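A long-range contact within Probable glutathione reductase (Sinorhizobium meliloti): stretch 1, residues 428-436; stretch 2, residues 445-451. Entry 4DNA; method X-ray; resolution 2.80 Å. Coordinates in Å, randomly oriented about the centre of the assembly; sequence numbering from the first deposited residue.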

# COMPACT_ATOMS: atom_id res chain seq x y z
N THR A 428 -20.24 1.13 -4.14
CA THR A 428 -21.04 1.86 -3.17
C THR A 428 -20.41 1.75 -1.80
O THR A 428 -19.64 0.82 -1.55
CB THR A 428 -22.47 1.32 -3.10
OG1 THR A 428 -22.46 -0.06 -2.73
CG2 THR A 428 -23.17 1.49 -4.44
N LYS A 429 -20.75 2.69 -0.90
CA LYS A 429 -20.26 2.69 0.49
C LYS A 429 -20.62 1.37 1.16
O LYS A 429 -19.97 0.92 2.10
CB LYS A 429 -20.85 3.88 1.27
CG LYS A 429 -20.44 4.00 2.74
CD LYS A 429 -18.93 4.09 2.95
CE LYS A 429 -18.52 4.23 4.40
NZ LYS A 429 -18.79 3.03 5.23
N ASP A 430 -21.65 0.74 0.63
CA ASP A 430 -22.09 -0.56 1.11
C ASP A 430 -21.12 -1.67 0.71
O ASP A 430 -20.72 -2.43 1.58
CB ASP A 430 -23.55 -0.80 0.73
CG ASP A 430 -24.45 0.32 1.22
OD1 ASP A 430 -24.73 0.38 2.44
OD2 ASP A 430 -24.84 1.18 0.41
N ASP A 431 -20.70 -1.73 -0.56
CA ASP A 431 -19.63 -2.67 -0.98
C ASP A 431 -18.46 -2.61 -0.01
O ASP A 431 -17.88 -3.66 0.36
CB ASP A 431 -19.08 -2.36 -2.37
CG ASP A 431 -20.14 -2.41 -3.46
OD1 ASP A 431 -20.97 -3.34 -3.44
OD2 ASP A 431 -20.12 -1.52 -4.35
N PHE A 432 -18.10 -1.39 0.38
CA PHE A 432 -17.00 -1.18 1.32
C PHE A 432 -17.29 -1.81 2.68
O PHE A 432 -16.43 -2.49 3.24
CB PHE A 432 -16.74 0.30 1.56
CG PHE A 432 -15.83 0.94 0.57
CD1 PHE A 432 -16.16 1.02 -0.78
CD2 PHE A 432 -14.66 1.56 1.00
CE1 PHE A 432 -15.33 1.66 -1.68
CE2 PHE A 432 -13.83 2.21 0.10
CZ PHE A 432 -14.16 2.25 -1.24
N ASP A 433 -18.50 -1.59 3.22
CA ASP A 433 -18.83 -2.07 4.56
C ASP A 433 -18.95 -3.59 4.65
O ASP A 433 -18.61 -4.16 5.68
CB ASP A 433 -20.08 -1.37 5.09
CG ASP A 433 -19.89 0.13 5.25
OD1 ASP A 433 -18.86 0.65 4.80
OD2 ASP A 433 -20.75 0.81 5.83
N ARG A 434 -19.39 -4.23 3.56
CA ARG A 434 -19.48 -5.70 3.46
C ARG A 434 -18.11 -6.36 3.35
O ARG A 434 -18.00 -7.59 3.48
CB ARG A 434 -20.31 -6.13 2.23
CG ARG A 434 -21.54 -5.30 1.89
CD ARG A 434 -22.49 -5.93 0.86
NE ARG A 434 -21.88 -6.90 -0.06
CZ ARG A 434 -22.11 -8.22 -0.04
NH1 ARG A 434 -22.95 -8.74 0.84
NH2 ARG A 434 -21.50 -9.02 -0.91
N THR A 435 -17.08 -5.55 3.09
CA THR A 435 -15.71 -6.04 2.88
C THR A 435 -15.04 -6.25 4.23
O THR A 435 -14.83 -5.29 4.98
CB THR A 435 -14.87 -5.06 2.05
OG1 THR A 435 -15.53 -4.79 0.81
CG2 THR A 435 -13.51 -5.64 1.76
N MSE A 436 -14.70 -7.50 4.53
CA MSE A 436 -14.11 -7.86 5.81
C MSE A 436 -12.82 -7.13 5.95
O MSE A 436 -12.10 -6.92 4.98
CB MSE A 436 -13.83 -9.34 5.78
CG MSE A 436 -13.29 -9.85 7.11
SE MSE A 436 -14.67 -9.71 8.52
CE MSE A 436 -16.19 -10.54 7.57
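Stretch 2 (445-451) ELVTMYQ

Stretch 2 has no regular helix or strand. It runs as an irregular segment past the short helix of stretch 1, which includes residues 429-433. The contacts run broadly in opposite order, from Lys429 with Met449 near the start of stretch 1 to Thr435 with Val447 near its end. The backbones come nearest at Asp433 and Val447, whose CA atoms are 5.1 Å apart. The two stretches together bury 385 Å².

One hydrogen bond joins them. Lys429 NZ donates to the backbone Met449 O at 2.8 Å. The CA-to-CB bond of Lys429 points sideways, but its long side chain carries the amine to stretch 2. Lys429 NZ also forms a salt bridge with Asp433 OD1, at a very short 2.4 Å. Asp433 is one helical turn on, and the amine contacts both its carboxylate and the carbonyl of Met449.

Val447 has the largest covered area. Val447 CB lies 3.4 Å from Phe432 O, and Val447 CG2 lies 3.6 Å from Thr435 O. Its own carbonyl, Val447 O, is 3.9 Å from Asp433 CA.

Two aromatic rings take part through their edges. Leu446 O lies near the plane of the Phe432 ring, 3.7 Å from Phe432 CD2. An apolar contact adds to this, with Phe432 CE2 4.5 Å from Leu446 CB. Tyr450 points away at CA-to-CB, yet its ring returns: Tyr450 CD1 is 3.5 Å from Asp433 OD2, again at the ring edge.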

# COMPACT_ATOMS: atom_id res chain seq x y z
N GLU A 445 -9.45 1.07 8.07
CA GLU A 445 -10.23 2.22 8.51
C GLU A 445 -11.26 2.67 7.46
O GLU A 445 -12.26 3.31 7.80
CB GLU A 445 -9.33 3.39 8.91
CG GLU A 445 -8.26 3.04 9.92
CD GLU A 445 -8.81 2.68 11.27
OE1 GLU A 445 -9.96 3.07 11.55
OE2 GLU A 445 -8.09 2.00 12.04
N LEU A 446 -11.00 2.34 6.19
CA LEU A 446 -11.94 2.65 5.11
C LEU A 446 -13.15 1.71 5.10
O LEU A 446 -14.21 2.07 4.59
CB LEU A 446 -11.25 2.62 3.75
CG LEU A 446 -10.18 3.64 3.38
CD1 LEU A 446 -9.19 3.02 2.41
CD2 LEU A 446 -10.80 4.88 2.76
N VAL A 447 -13.01 0.52 5.69
CA VAL A 447 -14.10 -0.46 5.64
C VAL A 447 -14.91 -0.63 6.92
O VAL A 447 -15.83 -1.45 6.96
CB VAL A 447 -13.66 -1.83 5.07
CG1 VAL A 447 -13.02 -1.67 3.71
CG2 VAL A 447 -12.73 -2.56 6.03
N THR A 448 -14.61 0.14 7.96
CA THR A 448 -15.40 0.01 9.19
C THR A 448 -16.10 1.28 9.68
O THR A 448 -16.67 1.28 10.77
CB THR A 448 -14.58 -0.60 10.35
OG1 THR A 448 -13.44 0.23 10.60
CG2 THR A 448 -14.11 -1.99 10.01
N MSE A 449 -16.08 2.36 8.89
CA MSE A 449 -16.76 3.59 9.29
C MSE A 449 -18.21 3.50 8.88
O MSE A 449 -18.63 4.05 7.86
CB MSE A 449 -16.09 4.82 8.72
CG MSE A 449 -14.73 4.99 9.34
SE MSE A 449 -13.97 6.57 8.45
CE MSE A 449 -13.50 5.99 6.61
N TYR A 450 -18.97 2.79 9.70
CA TYR A 450 -20.35 2.44 9.38
C TYR A 450 -21.27 3.64 9.50
O TYR A 450 -22.31 3.69 8.87
CB TYR A 450 -20.81 1.32 10.31
CG TYR A 450 -19.98 0.06 10.15
CD1 TYR A 450 -19.80 -0.52 8.89
CD2 TYR A 450 -19.38 -0.56 11.25
CE1 TYR A 450 -19.05 -1.67 8.72
CE2 TYR A 450 -18.63 -1.72 11.09
CZ TYR A 450 -18.47 -2.26 9.83
OH TYR A 450 -17.73 -3.40 9.64
N GLN A 451 -20.86 4.60 10.33
CA GLN A 451 -21.59 5.84 10.53
C GLN A 451 -20.81 6.96 9.88
O GLN A 451 -19.57 6.98 9.97
CB GLN A 451 -21.74 6.11 12.03
CG GLN A 451 -22.44 4.99 12.79
CD GLN A 451 -23.76 4.60 12.15
OE1 GLN A 451 -24.27 5.29 11.25
NE2 GLN A 451 -24.33 3.48 12.60